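Local structure of endo-beta-mannanase (Rhizomucor miehei, 4QP0) at residues 49-54 / 166-171; 39-44 / 101-106; 35-40 / 93-98. The protein probably hydrolyses internal beta-1,4-mannosidic linkages at random in mannans, galactomannans and glucomannans, as a secreted family 5 glycoside hydrolase. One frame throughout, in Å; residues are numbered along the deposited sequence.

Overall arrangement
The three contacts run from the inside of a TIM barrel to its outer layer. Contact 1 lies inside, between strands 51-55 and 167-171. Strand 102-106 lies between these two in the sheet and belongs to contact 2, where helix 34-47 packs on its start and on Ile101 just before it. The centres of contacts 1 and 2 are about 7 Å apart. Phe168 N probably donates a hydrogen bond to Leu103 O, at 2.6 Å. Contact 3 joins helices 34-47 and 87-98, its centre about 7 Å from that of contact 2 and about 13 Å from that of contact 1. Contact 1 holds the charged cluster, which probably belongs to the active site. Contacts 2 and 3 are structural packing.

Contact 1 of 3, residues 49-54 / 166-171; sequences LPVVRT and TIFGWE
Arg53 turns CG away from its own backbone N (chi1 -175°) and stays extended as far as NE, which brings it to Glu171. Glu171 starts differently: its CG is anti to the carbonyl carbon, and the chain then runs out to meet the arginine. The two side chains cross at about a right angle. Arg53 NE donates to Glu171 OE1 at 2.7 Å, with an N-H...O angle of 162°, and this bond is part of a salt bridge. OE1 lies close to the guanidinium plane, at its edge. The NE group approaches from the syn side of the carboxylate but tilted out of its plane. The two flat groups are 71° apart, so this is not a flat two-pronged pair. A second bond, from Arg53 NH2 to the same Glu171 OE1, is weak at 3.3 Å. Thr106 OG1 also hydrogen-bonds to OE1. Asn25 and Glu293 bind NH1 and Asn174 binds NH2. NE is shared, because Glu292 also forms a salt bridge there. Bonds at all three nitrogens probably fix the rotation of the buried guanidinium.

Nearer the start of the strands the contact is apolar. Val51 CG2 touches Phe168 CD1 at 3.9 Å, and Val51 CG1 is 4.1 Å from the same ring atom. CG2 approaches the ring obliquely. Phe12 meets this ring edge-to-face, and Ile104 touches it from the intervening strand. All four touching residues are buried. Strands 51-55 and 167-171 are separated by strand 102-106, and their side chains meet on the inner side of the barrel. An apolar layer near the strand starts, followed by a charged network towards their C-terminal ends, suits the TIM barrel of glycoside hydrolase family 5, whose active site opens at those ends.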
loop_
_atom_site.group_PDB
_atom_site.type_symbol
_atom_site.label_atom_id
_atom_site.label_comp_id
_atom_site.label_asym_id
_atom_site.label_seq_id
_atom_site.Cartn_x
_atom_site.Cartn_y
_atom_site.Cartn_z
ATOM N N LEU A 49 -2.438 14.890 8.729
ATOM C CA LEU A 49 -2.239 13.501 8.309
ATOM C C LEU A 49 -0.938 12.995 8.914
ATOM O O LEU A 49 0.116 13.581 8.665
ATOM C CB LEU A 49 -2.180 13.402 6.783
ATOM C CG LEU A 49 -3.350 13.915 5.934
ATOM C CD1 LEU A 49 -2.931 14.011 4.471
ATOM C CD2 LEU A 49 -4.596 13.055 6.082
ATOM N N PRO A 50 -1.003 11.922 9.725
ATOM C CA PRO A 50 0.205 11.401 10.368
ATOM C C PRO A 50 0.882 10.228 9.641
ATOM O O PRO A 50 1.976 9.817 10.041
ATOM C CB PRO A 50 -0.317 10.930 11.728
ATOM C CG PRO A 50 -1.728 10.517 11.460
ATOM C CD PRO A 50 -2.221 11.276 10.252
ATOM N N VAL A 51 0.247 9.695 8.600
ATOM C CA VAL A 51 0.794 8.532 7.885
ATOM C C VAL A 51 0.699 8.708 6.375
ATOM O O VAL A 51 -0.301 9.221 5.866
ATOM C CB VAL A 51 0.070 7.208 8.265
ATOM C CG1 VAL A 51 0.613 6.038 7.449
ATOM C CG2 VAL A 51 0.215 6.900 9.747
ATOM N N VAL A 52 1.731 8.259 5.659
ATOM C CA VAL A 52 1.670 8.202 4.202
ATOM C C VAL A 52 2.111 6.822 3.642
ATOM O O VAL A 52 3.092 6.219 4.099
ATOM C CB VAL A 52 2.409 9.409 3.557
ATOM C CG1 VAL A 52 3.899 9.394 3.868
ATOM C CG2 VAL A 52 2.155 9.491 2.057
ATOM N N ARG A 53 1.341 6.327 2.677
ATOM C CA ARG A 53 1.639 5.097 1.979
ATOM C C ARG A 53 2.320 5.458 0.670
ATOM O O ARG A 53 1.907 6.401 -0.004
ATOM C CB ARG A 53 0.347 4.353 1.698
ATOM C CG ARG A 53 0.532 2.987 1.072
ATOM C CD ARG A 53 -0.788 2.247 1.043
ATOM N NE ARG A 53 -0.711 1.053 0.216
ATOM C CZ ARG A 53 -0.964 1.021 -1.088
ATOM N NH1 ARG A 53 -1.321 2.130 -1.732
ATOM N NH2 ARG A 53 -0.860 -0.124 -1.749
ATOM N N THR A 54 3.368 4.719 0.320
ATOM C CA THR A 54 4.174 5.037 -0.861
ATOM C C THR A 54 4.982 3.838 -1.364
ATOM O O THR A 54 5.158 2.854 -0.652
ATOM C CB THR A 54 5.097 6.260 -0.613
ATOM O OG1 THR A 54 5.806 6.595 -1.815
ATOM C CG2 THR A 54 6.093 5.995 0.508
ATOM N N THR A 166 10.127 5.046 12.334
ATOM C CA THR A 166 9.489 5.927 11.354
ATOM C C THR A 166 8.640 5.150 10.344
ATOM O O THR A 166 7.640 5.664 9.832
ATOM C CB THR A 166 10.537 6.762 10.597
ATOM O OG1 THR A 166 11.479 7.319 11.529
ATOM C CG2 THR A 166 9.864 7.867 9.825
ATOM N N ILE A 167 9.050 3.916 10.062
ATOM C CA ILE A 167 8.307 3.025 9.187
ATOM C C ILE A 167 7.125 2.426 9.943
ATOM O O ILE A 167 7.296 1.827 11.015
ATOM C CB ILE A 167 9.217 1.901 8.625
ATOM C CG1 ILE A 167 10.275 2.495 7.695
ATOM C CG2 ILE A 167 8.403 0.861 7.869
ATOM C CD1 ILE A 167 11.454 1.582 7.456
ATOM N N PHE A 168 5.932 2.602 9.370
ATOM C CA PHE A 168 4.677 2.068 9.904
ATOM C C PHE A 168 4.656 0.557 9.757
ATOM O O PHE A 168 4.380 -0.165 10.720
ATOM C CB PHE A 168 3.502 2.669 9.141
ATOM C CG PHE A 168 2.150 2.339 9.711
ATOM C CD1 PHE A 168 1.427 3.301 10.407
ATOM C CD2 PHE A 168 1.568 1.085 9.504
ATOM C CE1 PHE A 168 0.171 3.017 10.921
ATOM C CE2 PHE A 168 0.311 0.797 10.015
ATOM C CZ PHE A 168 -0.389 1.767 10.721
ATOM N N GLY A 169 4.935 0.078 8.547
ATOM C CA GLY A 169 4.912 -1.345 8.286
ATOM C C GLY A 169 5.166 -1.631 6.831
ATOM O O GLY A 169 5.130 -0.724 6.002
ATOM N N TRP A 170 5.427 -2.901 6.534
ATOM C CA TRP A 170 5.671 -3.382 5.167
ATOM C C TRP A 170 4.451 -3.931 4.481
ATOM O O TRP A 170 3.644 -4.628 5.092
ATOM C CB TRP A 170 6.728 -4.476 5.190
ATOM C CG TRP A 170 7.986 -4.048 5.883
ATOM C CD1 TRP A 170 8.465 -4.484 7.110
ATOM C CD2 TRP A 170 8.960 -3.054 5.414
ATOM N NE1 TRP A 170 9.646 -3.852 7.426
ATOM C CE2 TRP A 170 10.000 -2.980 6.450
ATOM C CE3 TRP A 170 9.077 -2.256 4.280
ATOM C CZ2 TRP A 170 11.099 -2.136 6.331
ATOM C CZ3 TRP A 170 10.192 -1.413 4.166
ATOM C CH2 TRP A 170 11.178 -1.354 5.168
ATOM N N GLU A 171 4.315 -3.641 3.190
ATOM C CA GLU A 171 3.305 -4.287 2.373
ATOM C C GLU A 171 3.985 -5.103 1.295
ATOM O O GLU A 171 4.891 -4.611 0.612
ATOM C CB GLU A 171 2.375 -3.259 1.736
ATOM C CG GLU A 171 1.691 -2.349 2.735
ATOM C CD GLU A 171 0.400 -1.778 2.200
ATOM O OE1 GLU A 171 0.387 -1.277 1.048
ATOM O OE2 GLU A 171 -0.604 -1.846 2.938
#

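Contact 2 of 3, residues 39-44 / 101-106; sequences QVFSDM and IKLIFT
Ile101, immediately before strand 102-106, presses against helix 34-47 between Phe41 and Met44, and this is the tight part of the contact. Its CD1 methyl lies 3.3 Å from Phe41 O and 3.7 Å from Met44 CB. The same methyl of Ile101 is 3.8 Å from Phe41 CD1, and it approaches the ring obliquely. The other branch, CG2, is anti to the backbone N and meets Met44 CE at 3.7 Å. Met44 runs straight through chi2 and then bends at chi3 (73°), which swings its CE methyl round to this branch. Ile101 CG2 also lies 3.9 Å from Phe41 CD1. The two branches of Ile101 thus lie against the Phe41 ring and the CB and CE carbons of Met44; all three side chains are buried.

Helix 34-47 leads into strand 51-55, which pairs in parallel with strand 102-106. Here the helix, on the outside of the TIM barrel, reaches past its own strand to the start of the next one. Val52 of strand 51-55 packs against Phe41, Met44 and Leu103 together. Ala96 of helix 87-98 touches both Phe41 and Leu103.

Within the strand itself the fit is looser. Leu103 CD2 comes to the edge of the Phe41 ring, near its plane, and stays 4.3 Å from Phe41 CZ. The solvent side of the helix is polar. Gln39 is exposed, and Ser42 and Asp43 are partly so. The CB of Ser42 points away from the strand, and its hydroxyl turns back to its own helix, where the carbonyls of Lys38 and Gln39 are both within reach.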
loop_
_atom_site.group_PDB
_atom_site.type_symbol
_atom_site.label_atom_id
_atom_site.label_comp_id
_atom_site.label_asym_id
_atom_site.label_seq_id
_atom_site.Cartn_x
_atom_site.Cartn_y
_atom_site.Cartn_z
ATOM N N GLN A 39 7.984 19.089 0.840
ATOM C CA GLN A 39 6.668 19.701 0.647
ATOM C C GLN A 39 5.537 18.741 1.020
ATOM O O GLN A 39 4.616 19.119 1.746
ATOM C CB GLN A 39 6.518 20.169 -0.804
ATOM C CG GLN A 39 5.269 20.983 -1.105
ATOM C CD GLN A 39 5.378 22.425 -0.646
ATOM O OE1 GLN A 39 5.538 23.334 -1.463
ATOM N NE2 GLN A 39 5.302 22.644 0.665
ATOM N N VAL A 40 5.623 17.502 0.529
ATOM C CA VAL A 40 4.651 16.462 0.854
ATOM C C VAL A 40 4.427 16.407 2.365
ATOM O O VAL A 40 3.289 16.506 2.833
ATOM C CB VAL A 40 5.085 15.087 0.298
ATOM C CG1 VAL A 40 4.278 13.947 0.908
ATOM C CG2 VAL A 40 4.954 15.066 -1.215
ATOM N N PHE A 41 5.518 16.301 3.122
ATOM C CA PHE A 41 5.428 16.133 4.570
ATOM C C PHE A 41 4.905 17.350 5.327
ATOM O O PHE A 41 4.198 17.188 6.314
ATOM C CB PHE A 41 6.750 15.634 5.158
ATOM C CG PHE A 41 7.116 14.248 4.714
ATOM C CD1 PHE A 41 6.222 13.191 4.873
ATOM C CD2 PHE A 41 8.349 13.994 4.127
ATOM C CE1 PHE A 41 6.555 11.912 4.447
ATOM C CE2 PHE A 41 8.690 12.716 3.706
ATOM C CZ PHE A 41 7.792 11.678 3.864
ATOM N N SER A 42 5.236 18.558 4.883
ATOM C CA SER A 42 4.714 19.756 5.562
ATOM C C SER A 42 3.241 20.016 5.224
ATOM O O SER A 42 2.483 20.492 6.071
ATOM C CB SER A 42 5.587 20.991 5.307
ATOM O OG SER A 42 5.913 21.110 3.941
ATOM N N ASP A 43 2.835 19.682 3.995
ATOM C CA ASP A 43 1.423 19.739 3.605
ATOM C C ASP A 43 0.613 18.737 4.427
ATOM O O ASP A 43 -0.429 19.082 4.994
ATOM C CB ASP A 43 1.243 19.446 2.110
ATOM C CG ASP A 43 1.738 20.576 1.208
ATOM O OD1 ASP A 43 2.341 21.557 1.699
ATOM O OD2 ASP A 43 1.518 20.468 -0.018
ATOM N N MET A 44 1.111 17.502 4.493
ATOM C CA MET A 44 0.515 16.449 5.305
ATOM C C MET A 44 0.342 16.901 6.740
ATOM O O MET A 44 -0.740 16.764 7.303
ATOM C CB MET A 44 1.373 15.178 5.269
ATOM C CG MET A 44 1.110 14.264 4.087
ATOM S SD MET A 44 2.186 12.810 4.094
ATOM C CE MET A 44 1.449 11.895 5.447
ATOM N N ILE A 101 6.020 11.905 10.925
ATOM C CA ILE A 101 5.139 11.222 9.992
ATOM C C ILE A 101 5.654 9.803 9.770
ATOM O O ILE A 101 6.857 9.557 9.795
ATOM C CB ILE A 101 4.980 12.020 8.681
ATOM C CG1 ILE A 101 4.141 13.280 8.951
ATOM C CG2 ILE A 101 4.349 11.164 7.595
ATOM C CD1 ILE A 101 3.995 14.220 7.772
ATOM N N LYS A 102 4.722 8.878 9.581
ATOM C CA LYS A 102 5.020 7.464 9.482
ATOM C C LYS A 102 4.815 6.964 8.041
ATOM O O LYS A 102 4.060 7.566 7.273
ATOM C CB LYS A 102 4.141 6.714 10.475
ATOM C CG LYS A 102 4.467 7.026 11.929
ATOM C CD LYS A 102 4.940 5.781 12.665
ATOM C CE LYS A 102 5.085 6.003 14.162
ATOM N NZ LYS A 102 6.494 6.290 14.561
ATOM N N LEU A 103 5.493 5.878 7.676
ATOM C CA LEU A 103 5.522 5.428 6.283
ATOM C C LEU A 103 5.051 3.999 6.106
ATOM O O LEU A 103 5.508 3.113 6.816
ATOM C CB LEU A 103 6.941 5.533 5.720
ATOM C CG LEU A 103 7.573 6.897 5.460
ATOM C CD1 LEU A 103 9.082 6.762 5.470
ATOM C CD2 LEU A 103 7.105 7.486 4.137
ATOM N N ILE A 104 4.150 3.775 5.153
ATOM C CA ILE A 104 3.781 2.416 4.740
ATOM C C ILE A 104 4.456 2.125 3.400
ATOM O O ILE A 104 4.071 2.678 2.374
ATOM C CB ILE A 104 2.246 2.223 4.628
ATOM C CG1 ILE A 104 1.554 2.443 5.985
ATOM C CG2 ILE A 104 1.916 0.834 4.128
ATOM C CD1 ILE A 104 0.042 2.419 5.925
ATOM N N PHE A 105 5.477 1.278 3.418
ATOM C CA PHE A 105 6.246 0.977 2.213
ATOM C C PHE A 105 5.703 -0.252 1.514
ATOM O O PHE A 105 5.597 -1.321 2.119
ATOM C CB PHE A 105 7.729 0.760 2.542
ATOM C CG PHE A 105 8.529 2.035 2.701
ATOM C CD1 PHE A 105 8.505 3.030 1.722
ATOM C CD2 PHE A 105 9.347 2.221 3.812
ATOM C CE1 PHE A 105 9.253 4.196 1.872
ATOM C CE2 PHE A 105 10.096 3.383 3.962
ATOM C CZ PHE A 105 10.049 4.368 2.992
ATOM N N THR A 106 5.358 -0.101 0.239
ATOM C CA THR A 106 4.879 -1.220 -0.569
ATOM C C THR A 106 6.059 -1.755 -1.378
ATOM O O THR A 106 6.769 -0.991 -2.032
ATOM C CB THR A 106 3.710 -0.783 -1.478
ATOM O OG1 THR A 106 2.714 -0.113 -0.688
ATOM C CG2 THR A 106 3.063 -1.978 -2.166
#

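Contact 3 of 3, residues 35-40 / 93-98; sequences SNVKQV and IQQAAS
Helices 34-47 and 87-98 pass closest in these segments at Lys38 and Gln95, whose CA atoms are 6.3 Å apart. Both belong to the outer layer of helices that surrounds the parallel strands of the TIM barrel. Helix 34-47 precedes strand 51-55 and helix 87-98 precedes strand 102-106. The two strands are neighbours in the sheet, and so the helices lie side by side.

Gln95 carries the contact. Its CB points toward the other helix. The chain then bends at chi2 (-45°), which folds the terminal amide over against the Lys38 side chain instead of letting it run straight on. Lys38 is extended beyond CG, and the two side chains meet at a slant. The amide rests against the aliphatic part of the lysine, not against its ammonium group. Gln95 CD lies 3.8 Å from Lys38 CE, and Gln95 CG is 4.0 Å from Lys38 CG. The lysine amine goes on to a weak hydrogen bond with Tyr91 OH, one turn earlier in helix 87-98.

This outer part of the contact is the more open one: Lys38 is exposed and Gln95 partly so. On the inner side Val37 is buried. It packs on Tyr91 and Ile92, and Val37 CG1 makes a looser approach to Gln95 CB at 4.4 Å. Deeper still, Phe41, one turn on from Val37, also touches Gln95. At the surface, Gln95 NE2 sits against two carbons of the lysine chain, Lys38 CG at 3.5 Å and Lys38 CE at 3.6 Å.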
loop_
_atom_site.group_PDB
_atom_site.type_symbol
_atom_site.label_atom_id
_atom_site.label_comp_id
_atom_site.label_asym_id
_atom_site.label_seq_id
_atom_site.Cartn_x
_atom_site.Cartn_y
_atom_site.Cartn_z
ATOM N N SER A 35 13.065 19.200 -2.511
ATOM C CA SER A 35 12.136 20.267 -2.135
ATOM C C SER A 35 10.696 19.741 -2.081
ATOM O O SER A 35 9.924 20.096 -1.180
ATOM C CB SER A 35 12.244 21.425 -3.126
ATOM O OG SER A 35 11.323 22.453 -2.814
ATOM N N ASN A 36 10.359 18.873 -3.035
ATOM C CA ASN A 36 9.018 18.304 -3.130
ATOM C C ASN A 36 8.744 17.175 -2.142
ATOM O O ASN A 36 7.604 16.992 -1.712
ATOM C CB ASN A 36 8.710 17.857 -4.562
ATOM C CG ASN A 36 8.423 19.023 -5.491
ATOM O OD1 ASN A 36 8.051 20.118 -5.053
ATOM N ND2 ASN A 36 8.585 18.790 -6.790
ATOM N N VAL A 37 9.787 16.434 -1.776
ATOM C CA VAL A 37 9.681 15.414 -0.733
ATOM C C VAL A 37 9.366 16.097 0.588
ATOM O O VAL A 37 8.504 15.637 1.332
ATOM C CB VAL A 37 10.962 14.549 -0.624
ATOM C CG1 VAL A 37 10.912 13.640 0.595
ATOM C CG2 VAL A 37 11.155 13.717 -1.887
ATOM N N LYS A 38 10.059 17.203 0.852
ATOM C CA LYS A 38 9.815 18.039 2.030
ATOM C C LYS A 38 8.416 18.649 2.020
ATOM O O LYS A 38 7.753 18.715 3.057
ATOM C CB LYS A 38 10.869 19.152 2.131
ATOM C CG LYS A 38 12.042 18.839 3.054
ATOM C CD LYS A 38 13.258 19.706 2.740
ATOM C CE LYS A 38 14.301 19.613 3.849
ATOM N NZ LYS A 38 15.699 19.915 3.406
ATOM N N GLN A 39 7.984 19.089 0.840
ATOM C CA GLN A 39 6.668 19.701 0.647
ATOM C C GLN A 39 5.537 18.741 1.020
ATOM O O GLN A 39 4.616 19.119 1.746
ATOM C CB GLN A 39 6.518 20.169 -0.804
ATOM C CG GLN A 39 5.269 20.983 -1.105
ATOM C CD GLN A 39 5.378 22.425 -0.646
ATOM O OE1 GLN A 39 5.538 23.334 -1.463
ATOM N NE2 GLN A 39 5.302 22.644 0.665
ATOM N N VAL A 40 5.623 17.502 0.529
ATOM C CA VAL A 40 4.651 16.462 0.854
ATOM C C VAL A 40 4.427 16.407 2.365
ATOM O O VAL A 40 3.289 16.506 2.833
ATOM C CB VAL A 40 5.085 15.087 0.298
ATOM C CG1 VAL A 40 4.278 13.947 0.908
ATOM C CG2 VAL A 40 4.954 15.066 -1.215
ATOM N N ILE A 93 12.634 8.714 4.410
ATOM C CA ILE A 93 12.497 8.291 5.807
ATOM C C ILE A 93 12.942 9.388 6.769
ATOM O O ILE A 93 12.383 9.522 7.856
ATOM C CB ILE A 93 13.318 7.017 6.105
ATOM C CG1 ILE A 93 12.959 5.886 5.133
ATOM C CG2 ILE A 93 13.106 6.552 7.543
ATOM C CD1 ILE A 93 13.884 4.688 5.237
ATOM N N GLN A 94 13.959 10.146 6.364
ATOM C CA GLN A 94 14.556 11.185 7.200
ATOM C C GLN A 94 13.584 12.351 7.385
ATOM O O GLN A 94 13.327 12.775 8.508
ATOM C CB GLN A 94 15.864 11.679 6.579
ATOM C CG GLN A 94 16.656 12.620 7.473
ATOM C CD GLN A 94 17.707 13.406 6.714
ATOM O OE1 GLN A 94 18.879 13.423 7.100
ATOM N NE2 GLN A 94 17.297 14.064 5.632
ATOM N N GLN A 95 13.050 12.841 6.269
ATOM C CA GLN A 95 12.087 13.934 6.270
ATOM C C GLN A 95 10.764 13.520 6.894
ATOM O O GLN A 95 10.082 14.351 7.515
ATOM C CB GLN A 95 11.863 14.467 4.852
ATOM C CG GLN A 95 13.082 15.124 4.226
ATOM C CD GLN A 95 13.797 16.061 5.174
ATOM O OE1 GLN A 95 15.021 16.012 5.301
ATOM N NE2 GLN A 95 13.037 16.911 5.858
ATOM N N ALA A 96 10.405 12.243 6.743
ATOM C CA ALA A 96 9.222 11.713 7.423
ATOM C C ALA A 96 9.397 11.837 8.938
ATOM O O ALA A 96 8.582 12.487 9.610
ATOM C CB ALA A 96 8.953 10.274 7.015
ATOM N N ALA A 97 10.487 11.246 9.443
ATOM C CA ALA A 97 10.861 11.267 10.863
ATOM C C ALA A 97 11.002 12.678 11.422
ATOM O O ALA A 97 10.669 12.924 12.579
ATOM C CB ALA A 97 12.154 10.493 11.085
ATOM N N SER A 98 11.513 13.594 10.606
ATOM C CA SER A 98 11.603 14.998 10.996
ATOM C C SER A 98 10.222 15.615 11.276
ATOM O O SER A 98 10.099 16.525 12.094
ATOM C CB SER A 98 12.339 15.799 9.915
ATOM O OG SER A 98 12.112 17.193 10.062
#